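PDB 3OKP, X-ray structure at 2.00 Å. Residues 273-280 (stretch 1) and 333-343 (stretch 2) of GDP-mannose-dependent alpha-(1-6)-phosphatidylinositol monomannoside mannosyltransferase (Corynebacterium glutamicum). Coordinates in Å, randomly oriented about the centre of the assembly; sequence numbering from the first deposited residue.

Stretch 1, residues 273-280: ADIFAMPA
Stretch 2, residues 333-343: KLSELLIELLD

Stretch 1 is extended, with strand geometry at Ile 275 (phi/psi -139/139) and Ala 277 (-133/132); stretch 2 continues a helix that begins earlier in the chain, with phi near -60° and psi near -45°. Their axes run nearly antiparallel, at 169° and 10.5 Å closest approach. CA-CA separations fix the register: 7.1 Å from Asp 274 CA to Leu 342 CA, 8.6 Å from Pro 279 CA to Leu 334 CA.

No hydrogen bond crosses the contact, so apolar packing, burying 307 Å² in total, holds it together. Strand alternation points the CA-to-CB bonds of Ile 275 and Ala 277 toward the helix and those of Phe 276 and Met 278 away. Ile 275 (chi1 m, chi2 t) contributes most, 92 Å²: its CD1 lies 3.7 Å from both Leu 341 CB and Leu 342 CG and 4.0 Å from Leu 338 CD2. Leu 338, Leu 341 and Leu 342 are all m,t; CA-to-CB points toward the strand at Leu 341 and sideways at Leu 338 and Leu 342, whose ends come nearer. Ala 277, with its short side chain, makes a looser contact, CB to Leu 338 CD2 at 4.5 Å. Pro 279 CG meets CD2 of Leu 334 (t,p) at 4.2 Å.

The one polar residue in the contact, Asp 274 (chi1 m), lends its aliphatic CB, 4.0 Å from Leu 342 CD2, while OD2 is hydrogen-bonded elsewhere in the structure.

Within the helix, Leu 338 N bonds to Leu 334 O (3.0 Å) and Leu 342 N to Leu 338 O (2.9 Å), so these three leucines follow one another at i, i+4 and i+8.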

# COMPACT_ATOMS: atom_id res chain seq x y z
N ALA A 273 12.92 6.34 15.14
CA ALA A 273 13.16 4.97 15.58
C ALA A 273 14.50 4.41 15.10
O ALA A 273 15.04 4.84 14.07
CB ALA A 273 12.03 4.05 15.13
N ASP A 274 15.04 3.46 15.85
CA ASP A 274 16.26 2.75 15.46
C ASP A 274 15.95 1.63 14.46
O ASP A 274 16.72 1.38 13.53
CB ASP A 274 16.97 2.20 16.70
CG ASP A 274 17.47 3.30 17.62
OD1 ASP A 274 18.37 4.07 17.20
OD2 ASP A 274 16.98 3.40 18.76
N ILE A 275 14.82 0.95 14.67
CA ILE A 275 14.39 -0.15 13.81
C ILE A 275 12.88 -0.06 13.57
O ILE A 275 12.13 0.27 14.49
CB ILE A 275 14.70 -1.54 14.46
CG1 ILE A 275 16.19 -1.68 14.81
CG2 ILE A 275 14.26 -2.69 13.53
CD1 ILE A 275 16.50 -2.87 15.72
N PHE A 276 12.46 -0.32 12.34
CA PHE A 276 11.05 -0.58 12.04
C PHE A 276 10.86 -2.08 11.89
O PHE A 276 11.57 -2.73 11.12
CB PHE A 276 10.57 0.15 10.78
CG PHE A 276 9.14 -0.16 10.41
CD1 PHE A 276 8.83 -1.25 9.58
CD2 PHE A 276 8.10 0.61 10.91
CE1 PHE A 276 7.50 -1.55 9.26
CE2 PHE A 276 6.77 0.33 10.59
CZ PHE A 276 6.47 -0.76 9.76
N ALA A 277 9.90 -2.63 12.62
CA ALA A 277 9.62 -4.06 12.57
C ALA A 277 8.13 -4.32 12.44
O ALA A 277 7.31 -3.74 13.16
CB ALA A 277 10.18 -4.76 13.81
N MET A 278 7.78 -5.19 11.49
CA MET A 278 6.41 -5.67 11.33
C MET A 278 6.50 -7.06 10.70
O MET A 278 6.52 -7.18 9.47
CB MET A 278 5.58 -4.70 10.47
CG MET A 278 4.06 -4.90 10.59
SD MET A 278 3.37 -6.09 9.42
CE MET A 278 3.17 -5.06 7.97
N PRO A 279 6.57 -8.11 11.54
CA PRO A 279 6.77 -9.47 11.06
C PRO A 279 5.46 -10.12 10.61
O PRO A 279 4.96 -11.05 11.25
CB PRO A 279 7.37 -10.18 12.28
CG PRO A 279 6.81 -9.45 13.46
CD PRO A 279 6.47 -8.04 13.02
N ALA A 280 4.92 -9.61 9.50
CA ALA A 280 3.66 -10.09 8.93
C ALA A 280 3.67 -11.59 8.67
O ALA A 280 4.64 -12.13 8.13
CB ALA A 280 3.34 -9.32 7.64
N LYS A 333 14.82 -16.11 16.88
CA LYS A 333 15.45 -15.42 15.75
C LYS A 333 15.06 -13.94 15.69
O LYS A 333 15.91 -13.08 15.45
CB LYS A 333 15.14 -16.13 14.43
CG LYS A 333 15.84 -15.55 13.19
CD LYS A 333 17.35 -15.74 13.23
CE LYS A 333 18.00 -15.13 11.99
NZ LYS A 333 19.48 -15.32 11.96
N LEU A 334 13.78 -13.66 15.92
CA LEU A 334 13.28 -12.28 15.92
C LEU A 334 13.95 -11.44 17.00
O LEU A 334 14.40 -10.32 16.73
CB LEU A 334 11.75 -12.25 16.07
CG LEU A 334 11.01 -10.90 16.08
CD1 LEU A 334 11.34 -10.05 14.85
CD2 LEU A 334 9.51 -11.12 16.19
N SER A 335 14.04 -11.97 18.22
CA SER A 335 14.70 -11.25 19.30
C SER A 335 16.20 -11.10 19.02
O SER A 335 16.77 -10.04 19.27
CB SER A 335 14.43 -11.91 20.66
OG SER A 335 14.98 -13.21 20.72
N GLU A 336 16.81 -12.16 18.48
CA GLU A 336 18.23 -12.15 18.10
C GLU A 336 18.54 -11.06 17.07
O GLU A 336 19.49 -10.29 17.23
CB GLU A 336 18.65 -13.52 17.57
CG GLU A 336 20.13 -13.66 17.25
CD GLU A 336 20.50 -15.06 16.80
OE1 GLU A 336 20.23 -15.40 15.63
OE2 GLU A 336 21.07 -15.83 17.61
N LEU A 337 17.72 -11.00 16.02
CA LEU A 337 17.80 -9.96 14.99
C LEU A 337 17.66 -8.55 15.57
O LEU A 337 18.41 -7.65 15.20
CB LEU A 337 16.74 -10.19 13.91
CG LEU A 337 17.12 -10.70 12.51
CD1 LEU A 337 18.48 -11.40 12.44
CD2 LEU A 337 16.03 -11.61 11.94
N LEU A 338 16.70 -8.37 16.48
CA LEU A 338 16.48 -7.08 17.12
C LEU A 338 17.68 -6.63 17.97
O LEU A 338 18.15 -5.50 17.83
CB LEU A 338 15.18 -7.07 17.93
CG LEU A 338 13.89 -7.01 17.11
CD1 LEU A 338 12.67 -7.45 17.93
CD2 LEU A 338 13.67 -5.61 16.52
N ILE A 339 18.18 -7.52 18.83
CA ILE A 339 19.34 -7.22 19.68
C ILE A 339 20.60 -6.95 18.84
O ILE A 339 21.32 -5.98 19.08
CB ILE A 339 19.63 -8.36 20.69
CG1 ILE A 339 18.45 -8.54 21.66
CG2 ILE A 339 20.93 -8.10 21.47
CD1 ILE A 339 18.41 -9.90 22.35
N GLU A 340 20.84 -7.81 17.84
CA GLU A 340 21.98 -7.67 16.93
C GLU A 340 22.00 -6.29 16.25
O GLU A 340 23.05 -5.63 16.21
CB GLU A 340 21.97 -8.80 15.89
CG GLU A 340 23.26 -8.93 15.07
CD GLU A 340 23.22 -10.07 14.06
OE1 GLU A 340 22.11 -10.49 13.65
OE2 GLU A 340 24.30 -10.54 13.66
N LEU A 341 20.86 -5.86 15.73
CA LEU A 341 20.74 -4.56 15.07
C LEU A 341 20.86 -3.38 16.04
O LEU A 341 21.54 -2.40 15.74
CB LEU A 341 19.45 -4.46 14.26
CG LEU A 341 19.41 -5.13 12.89
CD1 LEU A 341 18.06 -4.85 12.22
CD2 LEU A 341 20.56 -4.65 11.99
N LEU A 342 20.18 -3.48 17.19
CA LEU A 342 20.28 -2.45 18.23
C LEU A 342 21.71 -2.27 18.75
O LEU A 342 22.10 -1.17 19.14
CB LEU A 342 19.33 -2.76 19.40
CG LEU A 342 17.82 -2.59 19.19
CD1 LEU A 342 17.06 -3.16 20.38
CD2 LEU A 342 17.43 -1.13 18.93
N ASP A 343 22.48 -3.36 18.75
CA ASP A 343 23.87 -3.35 19.22
C ASP A 343 24.89 -2.89 18.17
O ASP A 343 26.08 -2.75 18.47
CB ASP A 343 24.27 -4.73 19.77
CG ASP A 343 23.62 -5.05 21.12
OD1 ASP A 343 22.93 -4.19 21.69
OD2 ASP A 343 23.82 -6.19 21.61